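Local coordinates for protein 2-dehydro-3-deoxyphosphogluconate aldolase (Vibrio fischeri, PDB 3NZR) that belongs to the KDGP aldolase family of TIM-barrel proteins and forms an assembly of two chains, at residues A[92-97]-A[102-107]; A[144-149]-A[176-181]; A[170-175]-A[204-209]. All blocks are in the same frame, centred on the assembly; numbering follows the deposited sequence.

The three contacts lie along the barrel wall. Contact 1 lies within one beta-alpha-beta unit, between strand 93-94 and helix 101-108. It closes before contact 2 opens, and their centres are 21 Å apart. Contacts 2 and 3 are interlaced along the chain and share helix 172-184. Their centres are 12 Å apart, and they touch through Ala176 CA and Ile206 CG2 at 3.8 Å. Contacts 1 and 3 lie on opposite sides of the chain's centre, 25 Å apart between contact centres. Contacts 1 and 2 both reach the second subunit, whereas contact 3 does not. Together they join strand to helix and helix to helix around the barrel.

Contact 1 (A[92-97]-A[102-107]); sequences QHINQV and ATSRAL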
ATOM      1  N   GLN A  92      -6.182 -17.359   9.121  1.00 19.18           N
ATOM      2  CA  GLN A  92      -7.426 -16.664   8.930  1.00 19.14           C
ATOM      3  C   GLN A  92      -7.271 -15.156   9.029  1.00 17.99           C
ATOM      4  O   GLN A  92      -8.126 -14.466   8.470  1.00 17.70           O
ATOM      5  CB  GLN A  92      -8.495 -17.136   9.891  1.00 18.47           C
ATOM      6  CG  GLN A  92      -8.963 -18.552   9.513  1.00 20.52           C
ATOM      7  CD  GLN A  92      -9.949 -19.164  10.537  1.00 26.00           C
ATOM      8  OE1 GLN A  92     -10.452 -18.461  11.406  1.00 25.31           O
ATOM      9  NE2 GLN A  92     -10.211 -20.459  10.417  1.00 22.64           N
ATOM     10  N   HIS A  93      -6.290 -14.669   9.790  1.00 16.65           N
ATOM     11  CA  HIS A  93      -6.211 -13.228  10.117  1.00 15.33           C
ATOM     12  C   HIS A  93      -4.792 -12.737  10.208  1.00 15.74           C
ATOM     13  O   HIS A  93      -3.904 -13.411  10.757  1.00 17.32           O
ATOM     14  CB  HIS A  93      -6.980 -12.988  11.427  1.00 16.81           C
ATOM     15  CG  HIS A  93      -7.090 -11.543  11.806  1.00 14.60           C
ATOM     16  ND1 HIS A  93      -8.195 -10.789  11.501  1.00 20.64           N
ATOM     17  CD2 HIS A  93      -6.253 -10.740  12.476  1.00 17.25           C
ATOM     18  CE1 HIS A  93      -8.020  -9.563  11.960  1.00 17.47           C
ATOM     19  NE2 HIS A  93      -6.871  -9.517  12.594  1.00 22.53           N
ATOM     20  N   ILE A  94      -4.526 -11.594   9.567  1.00 14.67           N
ATOM     21  CA  ILE A  94      -3.236 -10.966   9.550  1.00 13.55           C
ATOM     22  C   ILE A  94      -3.340  -9.528  10.066  1.00 14.91           C
ATOM     23  O   ILE A  94      -4.202  -8.796   9.601  1.00 14.59           O
ATOM     24  CB  ILE A  94      -2.756 -10.930   8.128  1.00 14.33           C
ATOM     25  CG1 ILE A  94      -2.579 -12.344   7.585  1.00 14.12           C
ATOM     26  CG2 ILE A  94      -1.382 -10.254   8.013  1.00 15.72           C
ATOM     27  CD1 ILE A  94      -2.456 -12.449   6.041  1.00 13.93           C
ATOM     28  N   ASN A  95      -2.480  -9.095  10.982  1.00 15.01           N
ATOM     29  CA  ASN A  95      -2.481  -7.725  11.481  1.00 14.94           C
ATOM     30  C   ASN A  95      -1.461  -6.996  10.692  1.00 16.31           C
ATOM     31  O   ASN A  95      -0.323  -7.513  10.526  1.00 18.65           O
ATOM     32  CB  ASN A  95      -2.056  -7.680  12.916  1.00 14.81           C
ATOM     33  CG  ASN A  95      -3.084  -8.267  13.844  1.00 18.16           C
ATOM     34  OD1 ASN A  95      -4.003  -7.556  14.306  1.00 21.90           O
ATOM     35  ND2 ASN A  95      -2.913  -9.522  14.189  1.00 17.53           N
ATOM     36  N   GLN A  96      -1.777  -5.818  10.196  1.00 14.76           N
ATOM     37  CA  GLN A  96      -0.818  -5.037   9.446  1.00 13.32           C
ATOM     38  C   GLN A  96      -0.880  -3.589   9.772  1.00 14.64           C
ATOM     39  O   GLN A  96      -1.894  -3.062  10.241  1.00 15.38           O
ATOM     40  CB  GLN A  96      -0.892  -5.242   7.967  1.00 13.23           C
ATOM     41  CG  GLN A  96      -0.003  -6.383   7.436  1.00 13.33           C
ATOM     42  CD  GLN A  96       1.440  -6.209   7.671  1.00 13.58           C
ATOM     43  OE1 GLN A  96       1.897  -5.110   8.022  1.00 15.84           O
ATOM     44  NE2 GLN A  96       2.217  -7.271   7.442  1.00 15.29           N
ATOM     45  N   VAL A  97       0.248  -2.947   9.578  1.00 14.91           N
ATOM     46  CA  VAL A  97       0.260  -1.468   9.539  1.00 15.68           C
ATOM     47  C   VAL A  97      -0.176  -1.003   8.158  1.00 17.07           C
ATOM     48  O   VAL A  97      -0.183  -1.741   7.170  1.00 18.22           O
ATOM     49  CB  VAL A  97       1.653  -0.918   9.951  1.00 17.69           C
ATOM     50  CG1 VAL A  97       1.911  -1.287  11.468  1.00 15.68           C
ATOM     51  CG2 VAL A  97       2.773  -1.537   9.074  1.00 16.44           C
ATOM     52  N   ALA A 102      -1.119  -4.144   1.552  1.00 13.62           N
ATOM     53  CA  ALA A 102      -1.081  -4.641   0.215  1.00 15.22           C
ATOM     54  C   ALA A 102      -0.065  -5.745   0.081  1.00 16.45           C
ATOM     55  O   ALA A 102      -0.295  -6.718  -0.650  1.00 16.02           O
ATOM     56  CB  ALA A 102      -0.760  -3.432  -0.831  1.00 14.13           C
ATOM     57  N   THR A 103       1.108  -5.571   0.712  1.00 14.94           N
ATOM     58  CA  THR A 103       2.095  -6.594   0.661  1.00 14.51           C
ATOM     59  C   THR A 103       1.611  -7.921   1.238  1.00 14.52           C
ATOM     60  O   THR A 103       1.842  -8.986   0.663  1.00 15.20           O
ATOM     61  CB  THR A 103       3.312  -6.184   1.473  1.00 15.96           C
ATOM     62  OG1 THR A 103       3.821  -4.922   1.011  1.00 17.59           O
ATOM     63  CG2 THR A 103       4.406  -7.280   1.340  1.00 18.31           C
ATOM     64  N   SER A 104       0.994  -7.877   2.399  1.00 14.16           N
ATOM     65  CA  SER A 104       0.425  -9.066   2.988  1.00 14.58           C
ATOM     66  C   SER A 104      -0.655  -9.721   2.109  1.00 15.07           C
ATOM     67  O   SER A 104      -0.690 -10.881   1.992  1.00 15.96           O
ATOM     68  CB  SER A 104      -0.117  -8.769   4.366  1.00 14.89           C
ATOM     69  OG  SER A 104       0.896  -8.645   5.297  1.00 17.33           O
ATOM     70  N   ARG A 105      -1.533  -8.930   1.529  1.00 15.87           N
ATOM     71  CA  ARG A 105      -2.525  -9.459   0.631  1.00 16.30           C
ATOM     72  C   ARG A 105      -1.874 -10.099  -0.587  1.00 18.89           C
ATOM     73  O   ARG A 105      -2.309 -11.101  -1.018  1.00 20.26           O
ATOM     74  CB  ARG A 105      -3.558  -8.455   0.193  1.00 17.52           C
ATOM     75  CG  ARG A 105      -4.554  -8.967  -0.851  1.00 17.07           C
ATOM     76  CD  ARG A 105      -5.473 -10.005  -0.318  1.00 17.67           C
ATOM     77  NE  ARG A 105      -6.313  -9.469   0.702  1.00 16.35           N
ATOM     78  CZ  ARG A 105      -6.906 -10.143   1.674  1.00 16.94           C
ATOM     79  NH1 ARG A 105      -6.795 -11.424   1.772  1.00 20.24           N
ATOM     80  NH2 ARG A 105      -7.616  -9.512   2.536  1.00 15.06           N
ATOM     81  N   ALA A 106      -0.834  -9.498  -1.106  1.00 18.66           N
ATOM     82  CA  ALA A 106      -0.221 -10.029  -2.305  1.00 20.52           C
ATOM     83  C   ALA A 106       0.469 -11.336  -2.014  1.00 21.84           C
ATOM     84  O   ALA A 106       0.247 -12.305  -2.683  1.00 22.61           O
ATOM     85  CB  ALA A 106       0.692  -9.038  -2.956  1.00 21.11           C
ATOM     86  N   LEU A 107       1.253 -11.375  -0.962  1.00 21.52           N
ATOM     87  CA  LEU A 107       1.984 -12.610  -0.634  1.00 23.85           C
ATOM     88  C   LEU A 107       1.088 -13.690  -0.025  1.00 24.11           C
ATOM     89  O   LEU A 107       1.454 -14.820  -0.073  1.00 26.58           O
ATOM     90  CB  LEU A 107       3.155 -12.351   0.308  1.00 23.77           C
ATOM     91  CG  LEU A 107       4.167 -11.284  -0.186  1.00 26.28           C
ATOM     92  CD1 LEU A 107       5.273 -11.261   0.857  1.00 27.66           C
ATOM     93  CD2 LEU A 107       4.723 -11.558  -1.602  1.00 33.03           C
TER
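Gln96 and Ser104 mark the closest approach of the two backbones, with their CA atoms 7.7 Å apart as the chain leaving strand 93-94 passes helix 101-108. Ser104 presents both CB and OG to the strand side. Gln96 leans over it with a bent chain. The bend at chi2 (-61°) folds the amide back over the hydroxyl. Gln96 CG then lies 3.2 Å from Ser104 OG, and Gln96 NE2 lies 2.9 Å from the same oxygen. Ile94 adds an apolar side to this spot. Ile94 CG2, anti to the backbone N, reaches to 3.9 Å from Ser104 OG. The amide is held at its oxygen. Gln96 OE1 accepts the backbone N-H of Val97 at 3.1 Å and is hydrogen-bonded to the hydroxyl of Ser79. Ser104 OG has a hydrogen-bond partner of its own in Ser83 OG. Both polar ends are buried, and Ser79 and Ser83 give them hydrogen-bond partners. Ser79 and Ser83 belong to helix 79-89, which packs beside the contact. On the sheet side, Ile94 pairs through its backbone with strand 114-119, the next strand of this beta-alpha-beta unit. Helix 101-108 also packs on the second subunit through Ala102 and Ala106.

Contact 2 (A[144-149]-A[176-181]); sequences VPVETA and ACVAKA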
ATOM      1  N   VAL A 144      -5.768  12.014   7.703  1.00 21.71           N
ATOM      2  CA  VAL A 144      -6.638  12.045   6.556  1.00 21.46           C
ATOM      3  C   VAL A 144      -8.067  11.721   6.937  1.00 22.77           C
ATOM      4  O   VAL A 144      -8.359  11.187   8.034  1.00 22.31           O
ATOM      5  CB  VAL A 144      -6.167  10.989   5.515  1.00 20.68           C
ATOM      6  CG1 VAL A 144      -4.733  11.196   5.183  1.00 20.77           C
ATOM      7  CG2 VAL A 144      -6.421   9.579   6.086  1.00 18.32           C
ATOM      8  N   PRO A 145      -8.983  11.993   6.016  1.00 24.48           N
ATOM      9  CA  PRO A 145     -10.364  11.731   6.333  1.00 25.47           C
ATOM     10  C   PRO A 145     -10.601  10.219   6.494  1.00 24.63           C
ATOM     11  O   PRO A 145     -10.049   9.426   5.701  1.00 24.04           O
ATOM     12  CB  PRO A 145     -11.094  12.261   5.089  1.00 26.42           C
ATOM     13  CG  PRO A 145     -10.255  13.238   4.543  1.00 26.74           C
ATOM     14  CD  PRO A 145      -8.856  12.722   4.731  1.00 25.68           C
ATOM     15  N   VAL A 146     -11.386   9.821   7.487  1.00 23.91           N
ATOM     16  CA  VAL A 146     -11.592   8.401   7.751  1.00 23.50           C
ATOM     17  C   VAL A 146     -12.189   7.696   6.508  1.00 23.96           C
ATOM     18  O   VAL A 146     -11.789   6.558   6.132  1.00 20.55           O
ATOM     19  CB  VAL A 146     -12.435   8.128   9.079  1.00 24.47           C
ATOM     20  CG1 VAL A 146     -13.805   8.621   8.995  1.00 24.32           C
ATOM     21  CG2 VAL A 146     -12.427   6.595   9.384  1.00 24.20           C
ATOM     22  N   GLU A 147     -13.096   8.392   5.827  1.00 23.44           N
ATOM     23  CA  GLU A 147     -13.656   7.832   4.597  1.00 24.66           C
ATOM     24  C   GLU A 147     -12.581   7.475   3.594  1.00 22.29           C
ATOM     25  O   GLU A 147     -12.653   6.425   2.943  1.00 22.19           O
ATOM     26  CB  GLU A 147     -14.684   8.803   3.972  1.00 27.56           C
ATOM     27  CG  GLU A 147     -15.894   9.154   4.930  1.00 34.12           C
ATOM     28  CD  GLU A 147     -15.668  10.376   5.919  1.00 40.15           C
ATOM     29  OE1 GLU A 147     -14.509  10.870   6.087  1.00 33.90           O
ATOM     30  OE2 GLU A 147     -16.688  10.834   6.550  1.00 47.57           O
ATOM     31  N   THR A 148     -11.577   8.335   3.449  1.00 19.97           N
ATOM     32  CA  THR A 148     -10.574   8.110   2.412  1.00 20.33           C
ATOM     33  C   THR A 148      -9.612   7.061   2.870  1.00 19.32           C
ATOM     34  O   THR A 148      -9.084   6.275   2.094  1.00 20.69           O
ATOM     35  CB  THR A 148      -9.880   9.375   2.152  1.00 20.45           C
ATOM     36  OG1 THR A 148     -10.904  10.321   1.864  1.00 24.25           O
ATOM     37  CG2 THR A 148      -8.952   9.319   1.012  1.00 18.62           C
ATOM     38  N   ALA A 149      -9.324   7.037   4.147  1.00 19.69           N
ATOM     39  CA  ALA A 149      -8.474   5.913   4.682  1.00 19.10           C
ATOM     40  C   ALA A 149      -9.106   4.534   4.429  1.00 18.67           C
ATOM     41  O   ALA A 149      -8.420   3.599   4.100  1.00 16.91           O
ATOM     42  CB  ALA A 149      -8.247   6.125   6.217  1.00 19.00           C
ATOM     43  N   ALA A 176     -16.969   6.232  17.437  1.00 27.40           N
ATOM     44  CA  ALA A 176     -18.303   6.218  16.874  1.00 27.13           C
ATOM     45  C   ALA A 176     -18.306   6.691  15.409  1.00 26.88           C
ATOM     46  O   ALA A 176     -19.034   6.137  14.604  1.00 26.63           O
ATOM     47  CB  ALA A 176     -19.275   7.064  17.712  1.00 28.73           C
ATOM     48  N   CYS A 177     -17.500   7.692  15.061  1.00 27.26           N
ATOM     49  CA  CYS A 177     -17.436   8.175  13.689  1.00 27.88           C
ATOM     50  C   CYS A 177     -16.697   7.166  12.777  1.00 25.65           C
ATOM     51  O   CYS A 177     -17.066   7.005  11.623  1.00 26.61           O
ATOM     52  CB  CYS A 177     -16.714   9.491  13.644  1.00 30.34           C
ATOM     53  SG  CYS A 177     -16.479  10.155  11.995  1.00 36.56           S
ATOM     54  N   VAL A 178     -15.718   6.443  13.294  1.00 21.91           N
ATOM     55  CA  VAL A 178     -15.076   5.396  12.475  1.00 20.87           C
ATOM     56  C   VAL A 178     -16.008   4.250  12.160  1.00 20.72           C
ATOM     57  O   VAL A 178     -16.040   3.739  11.020  1.00 20.61           O
ATOM     58  CB  VAL A 178     -13.786   4.917  13.122  1.00 19.45           C
ATOM     59  CG1 VAL A 178     -13.234   3.715  12.329  1.00 18.62           C
ATOM     60  CG2 VAL A 178     -12.815   6.052  13.226  1.00 20.69           C
ATOM     61  N   ALA A 179     -16.815   3.846  13.163  1.00 22.97           N
ATOM     62  CA  ALA A 179     -17.802   2.785  13.012  1.00 23.26           C
ATOM     63  C   ALA A 179     -18.817   3.227  11.974  1.00 26.64           C
ATOM     64  O   ALA A 179     -19.152   2.437  11.107  1.00 26.45           O
ATOM     65  CB  ALA A 179     -18.543   2.490  14.345  1.00 22.78           C
ATOM     66  N   LYS A 180     -19.325   4.468  12.061  1.00 28.44           N
ATOM     67  CA  LYS A 180     -20.267   4.966  11.042  1.00 30.12           C
ATOM     68  C   LYS A 180     -19.704   4.893   9.635  1.00 28.71           C
ATOM     69  O   LYS A 180     -20.354   4.412   8.688  1.00 29.36           O
ATOM     70  CB  LYS A 180     -20.633   6.404  11.327  1.00 34.06           C
ATOM     71  CG  LYS A 180     -21.694   6.987  10.346  1.00 40.99           C
ATOM     72  CD  LYS A 180     -22.145   8.421  10.752  1.00 49.74           C
ATOM     73  CE  LYS A 180     -23.592   8.715  10.232  1.00 53.57           C
ATOM     74  NZ  LYS A 180     -24.177   9.968  10.828  1.00 58.07           N
ATOM     75  N   ALA A 181     -18.456   5.299   9.496  1.00 26.22           N
ATOM     76  CA  ALA A 181     -17.793   5.294   8.184  1.00 25.45           C
ATOM     77  C   ALA A 181     -17.631   3.845   7.694  1.00 23.69           C
ATOM     78  O   ALA A 181     -17.896   3.557   6.516  1.00 23.40           O
ATOM     79  CB  ALA A 181     -16.423   6.031   8.238  1.00 24.30           C
TER
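Val146 carries the contact, meeting three residues of helix 172-184 with its two methyl groups. The interaction across the segments is apolar. The backbones come closest at Val146 and Val178, with 6.6 Å between their CA atoms. CG2 of Val146 meets CG2 of Val178 at 3.9 Å, so these two valines touch branch to branch, and their side chains cross obliquely. CG1 of Val146 lies 3.8 Å from CB of Ala181. A chi1 of 65° sets this methyl between the backbone N and the carbonyl carbon, and leaves the other one anti to the N, turned to Val178. Val146 CG1 also approaches Cys177 SG, at 4.3 Å. Ala181, one turn beyond Cys177, is small enough to let the valine come close to the helix.

Helices 146-155 and 172-184 belong to the outer helical layer of the TIM-barrel fold. Residues 144-145 end a strand that pairs antiparallel with strand 127-129. Helix 146-155 leads to strand 160-163, and helix 172-184 leads to strand 188-191, its parallel neighbour in the sheet. Val178 also rests on Leu189 of that second strand.

Hydrogen bonds lie within the segments and toward their surroundings. Pro145 takes the N-cap position, and its carbonyl O accepts the N-H of Ala149 at 2.9 Å. Ala181 N bonds back to Cys177 O at 3.1 Å, as expected along a regular helix. At the far side of helix 146-155 from this packing, Thr148 OG1 is hydrogen-bonded to the carbonyl O of Glu140 of the second subunit.

Contact 3 (A[170-175]-A[204-209]); sequences ETREEF and MQIALD
Phe175 and Ile206 form the tight part of this contact, where two helices on the outside of the TIM barrel pack together. One is helix 172-184 and the other is helix 200-209, on the two sides in sequence of strand 188-191. The CA atoms of Phe175 and Ile206 are 8.2 Å apart. The Phe175 ring carbon CD2 meets CG2 of Ile206 at 3.8 Å, and the neighbouring ring carbon CE2 is 4.0 Å from Ile206 CB. The methyl comes at the ring on a slant. A first torsion of 175° swings the ring out anti to the backbone N, across the gap to the second helix. At the far end of the ring, Phe175 CZ lies 4.3 Å from Ala207 CB. Phe175 also packs on Tyr163, Leu189 and Pro191 of the sheet. Contact here is wholly apolar.

The packing thins toward the solvent. Glu173 points away from the second helix, and Asp209 at its end is exposed. Arg172 is partly exposed and lends little more than its aliphatic part. Its charged end reaches the same helix: NH1 makes a salt bridge with Glu202, just before residues 204-209. The Arg172 and Ile206 side chains cross at about a right angle, with Arg172 CG 4.2 Å from the terminal methyl CD1 of Ile206.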
ATOM      1  N   GLU A 170     -12.077   6.216  26.103  1.00 40.22           N
ATOM      2  CA  GLU A 170     -11.483   7.581  25.994  1.00 42.50           C
ATOM      3  C   GLU A 170     -11.613   8.225  24.609  1.00 41.53           C
ATOM      4  O   GLU A 170     -11.535   9.451  24.492  1.00 42.03           O
ATOM      5  CB  GLU A 170      -9.991   7.604  26.406  1.00 43.98           C
ATOM      6  CG  GLU A 170      -9.772   7.434  27.934  1.00 49.87           C
ATOM      7  CD  GLU A 170      -8.435   6.798  28.317  1.00 55.71           C
ATOM      8  OE1 GLU A 170      -8.358   6.201  29.432  1.00 59.53           O
ATOM      9  OE2 GLU A 170      -7.474   6.886  27.516  1.00 55.33           O
ATOM     10  N   THR A 171     -11.774   7.419  23.562  1.00 38.78           N
ATOM     11  CA  THR A 171     -11.909   7.970  22.214  1.00 37.73           C
ATOM     12  C   THR A 171     -13.305   7.631  21.643  1.00 36.81           C
ATOM     13  O   THR A 171     -13.487   7.543  20.449  1.00 34.20           O
ATOM     14  CB  THR A 171     -10.757   7.500  21.291  1.00 36.15           C
ATOM     15  OG1 THR A 171     -10.835   6.093  21.126  1.00 36.06           O
ATOM     16  CG2 THR A 171      -9.435   7.809  21.901  1.00 37.49           C
ATOM     17  N   ARG A 172     -14.282   7.505  22.536  1.00 37.56           N
ATOM     18  CA  ARG A 172     -15.669   7.188  22.200  1.00 38.95           C
ATOM     19  C   ARG A 172     -16.237   7.872  20.929  1.00 38.25           C
ATOM     20  O   ARG A 172     -16.809   7.214  20.053  1.00 36.29           O
ATOM     21  CB  ARG A 172     -16.526   7.571  23.401  1.00 41.92           C
ATOM     22  CG  ARG A 172     -17.968   7.315  23.215  1.00 46.68           C
ATOM     23  CD  ARG A 172     -18.740   8.104  24.211  1.00 51.50           C
ATOM     24  NE  ARG A 172     -18.322   7.844  25.592  1.00 54.53           N
ATOM     25  CZ  ARG A 172     -18.767   6.841  26.343  1.00 54.70           C
ATOM     26  NH1 ARG A 172     -19.622   5.953  25.835  1.00 55.75           N
ATOM     27  NH2 ARG A 172     -18.354   6.724  27.602  1.00 54.08           N
ATOM     28  N   GLU A 173     -16.094   9.192  20.863  1.00 38.84           N
ATOM     29  CA  GLU A 173     -16.668  10.002  19.786  1.00 39.36           C
ATOM     30  C   GLU A 173     -15.904   9.822  18.486  1.00 36.72           C
ATOM     31  O   GLU A 173     -16.528   9.754  17.437  1.00 35.93           O
ATOM     32  CB  GLU A 173     -16.745  11.490  20.155  1.00 42.45           C
ATOM     33  CG  GLU A 173     -17.572  11.788  21.463  1.00 48.61           C
ATOM     34  CD  GLU A 173     -16.753  11.707  22.801  1.00 55.13           C
ATOM     35  OE1 GLU A 173     -15.541  11.294  22.811  1.00 53.75           O
ATOM     36  OE2 GLU A 173     -17.358  12.058  23.868  1.00 60.78           O
ATOM     37  N   GLU A 174     -14.567   9.754  18.536  1.00 34.39           N
ATOM     38  CA  GLU A 174     -13.811   9.437  17.329  1.00 32.33           C
ATOM     39  C   GLU A 174     -14.178   8.027  16.828  1.00 28.72           C
ATOM     40  O   GLU A 174     -14.333   7.821  15.641  1.00 27.19           O
ATOM     41  CB  GLU A 174     -12.338   9.513  17.583  1.00 32.02           C
ATOM     42  CG  GLU A 174     -11.833  10.924  17.798  1.00 36.84           C
ATOM     43  CD  GLU A 174     -10.314  10.956  17.811  1.00 38.38           C
ATOM     44  OE1 GLU A 174      -9.728  10.656  16.737  1.00 38.57           O
ATOM     45  OE2 GLU A 174      -9.736  11.216  18.891  1.00 39.11           O
ATOM     46  N   PHE A 175     -14.327   7.089  17.756  1.00 26.40           N
ATOM     47  CA  PHE A 175     -14.611   5.702  17.429  1.00 26.00           C
ATOM     48  C   PHE A 175     -15.965   5.589  16.818  1.00 26.30           C
ATOM     49  O   PHE A 175     -16.136   4.913  15.821  1.00 25.34           O
ATOM     50  CB  PHE A 175     -14.535   4.819  18.684  1.00 26.65           C
ATOM     51  CG  PHE A 175     -14.924   3.377  18.461  1.00 28.12           C
ATOM     52  CD1 PHE A 175     -14.155   2.545  17.640  1.00 23.94           C
ATOM     53  CD2 PHE A 175     -16.013   2.817  19.103  1.00 28.38           C
ATOM     54  CE1 PHE A 175     -14.486   1.235  17.471  1.00 24.01           C
ATOM     55  CE2 PHE A 175     -16.335   1.447  18.939  1.00 28.56           C
ATOM     56  CZ  PHE A 175     -15.547   0.658  18.124  1.00 23.44           C
HETATM   57  N   MSE A 204     -18.711  -2.430  22.139  1.00 27.51           N
HETATM   58  CA  MSE A 204     -19.356  -3.210  21.043  1.00 28.55           C
HETATM   59  C   MSE A 204     -20.715  -2.561  20.659  1.00 30.49           C
HETATM   60  O   MSE A 204     -21.017  -2.407  19.475  1.00 28.62           O
HETATM   61  CB  MSE A 204     -19.618  -4.665  21.429  1.00 29.04           C
HETATM   62  CG  MSE A 204     -18.380  -5.479  21.659  1.00 28.43           C
HETATM   63 SE   MSE A 204     -17.268  -5.442  20.005  0.80 33.65          SE
HETATM   64  CE  MSE A 204     -18.433  -6.625  18.990  1.00 29.31           C
ATOM     65  N   GLN A 205     -21.511  -2.154  21.658  1.00 31.23           N
ATOM     66  CA  GLN A 205     -22.802  -1.527  21.310  1.00 33.04           C
ATOM     67  C   GLN A 205     -22.635  -0.349  20.383  1.00 32.81           C
ATOM     68  O   GLN A 205     -23.526  -0.042  19.662  1.00 35.36           O
ATOM     69  CB  GLN A 205     -23.586  -1.094  22.548  1.00 34.01           C
ATOM     70  CG  GLN A 205     -25.081  -0.879  22.343  1.00 35.81           C
ATOM     71  CD  GLN A 205     -25.739  -2.137  21.848  1.00 37.38           C
ATOM     72  OE1 GLN A 205     -26.224  -2.201  20.714  1.00 34.73           O
ATOM     73  NE2 GLN A 205     -25.752  -3.158  22.702  1.00 37.15           N
ATOM     74  N   ILE A 206     -21.510   0.350  20.421  1.00 33.06           N
ATOM     75  CA  ILE A 206     -21.336   1.518  19.554  1.00 33.11           C
ATOM     76  C   ILE A 206     -21.230   1.075  18.099  1.00 32.48           C
ATOM     77  O   ILE A 206     -21.848   1.634  17.227  1.00 33.59           O
ATOM     78  CB  ILE A 206     -20.083   2.332  19.922  1.00 33.24           C
ATOM     79  CG1 ILE A 206     -20.293   2.967  21.285  1.00 33.91           C
ATOM     80  CG2 ILE A 206     -19.786   3.382  18.839  1.00 32.54           C
ATOM     81  CD1 ILE A 206     -19.106   3.501  21.915  1.00 34.80           C
ATOM     82  N   ALA A 207     -20.442   0.043  17.859  1.00 31.01           N
ATOM     83  CA  ALA A 207     -20.189  -0.461  16.531  1.00 30.66           C
ATOM     84  C   ALA A 207     -21.401  -1.202  16.019  1.00 30.67           C
ATOM     85  O   ALA A 207     -21.720  -1.137  14.861  1.00 31.19           O
ATOM     86  CB  ALA A 207     -18.950  -1.421  16.573  1.00 27.84           C
ATOM     87  N   LEU A 208     -22.095  -1.914  16.905  1.00 32.95           N
ATOM     88  CA  LEU A 208     -23.347  -2.560  16.541  1.00 33.72           C
ATOM     89  C   LEU A 208     -24.463  -1.562  16.141  1.00 35.09           C
ATOM     90  O   LEU A 208     -25.108  -1.766  15.110  1.00 35.46           O
ATOM     91  CB  LEU A 208     -23.834  -3.477  17.679  1.00 35.46           C
ATOM     92  CG  LEU A 208     -22.946  -4.686  17.969  1.00 33.92           C
ATOM     93  CD1 LEU A 208     -23.358  -5.310  19.266  1.00 39.00           C
ATOM     94  CD2 LEU A 208     -23.033  -5.675  16.834  1.00 35.68           C
ATOM     95  N   ASP A 209     -24.636  -0.494  16.911  1.00 35.10           N
ATOM     96  CA  ASP A 209     -25.654   0.523  16.592  1.00 37.56           C
ATOM     97  C   ASP A 209     -25.337   1.258  15.295  1.00 35.85           C
ATOM     98  O   ASP A 209     -26.237   1.791  14.640  1.00 35.40           O
ATOM     99  CB  ASP A 209     -25.757   1.608  17.673  1.00 39.52           C
ATOM    100  CG  ASP A 209     -26.306   1.086  18.995  1.00 44.52           C
ATOM    101  OD1 ASP A 209     -27.050   0.075  18.987  1.00 47.82           O
ATOM    102  OD2 ASP A 209     -25.997   1.713  20.039  1.00 48.34           O
TER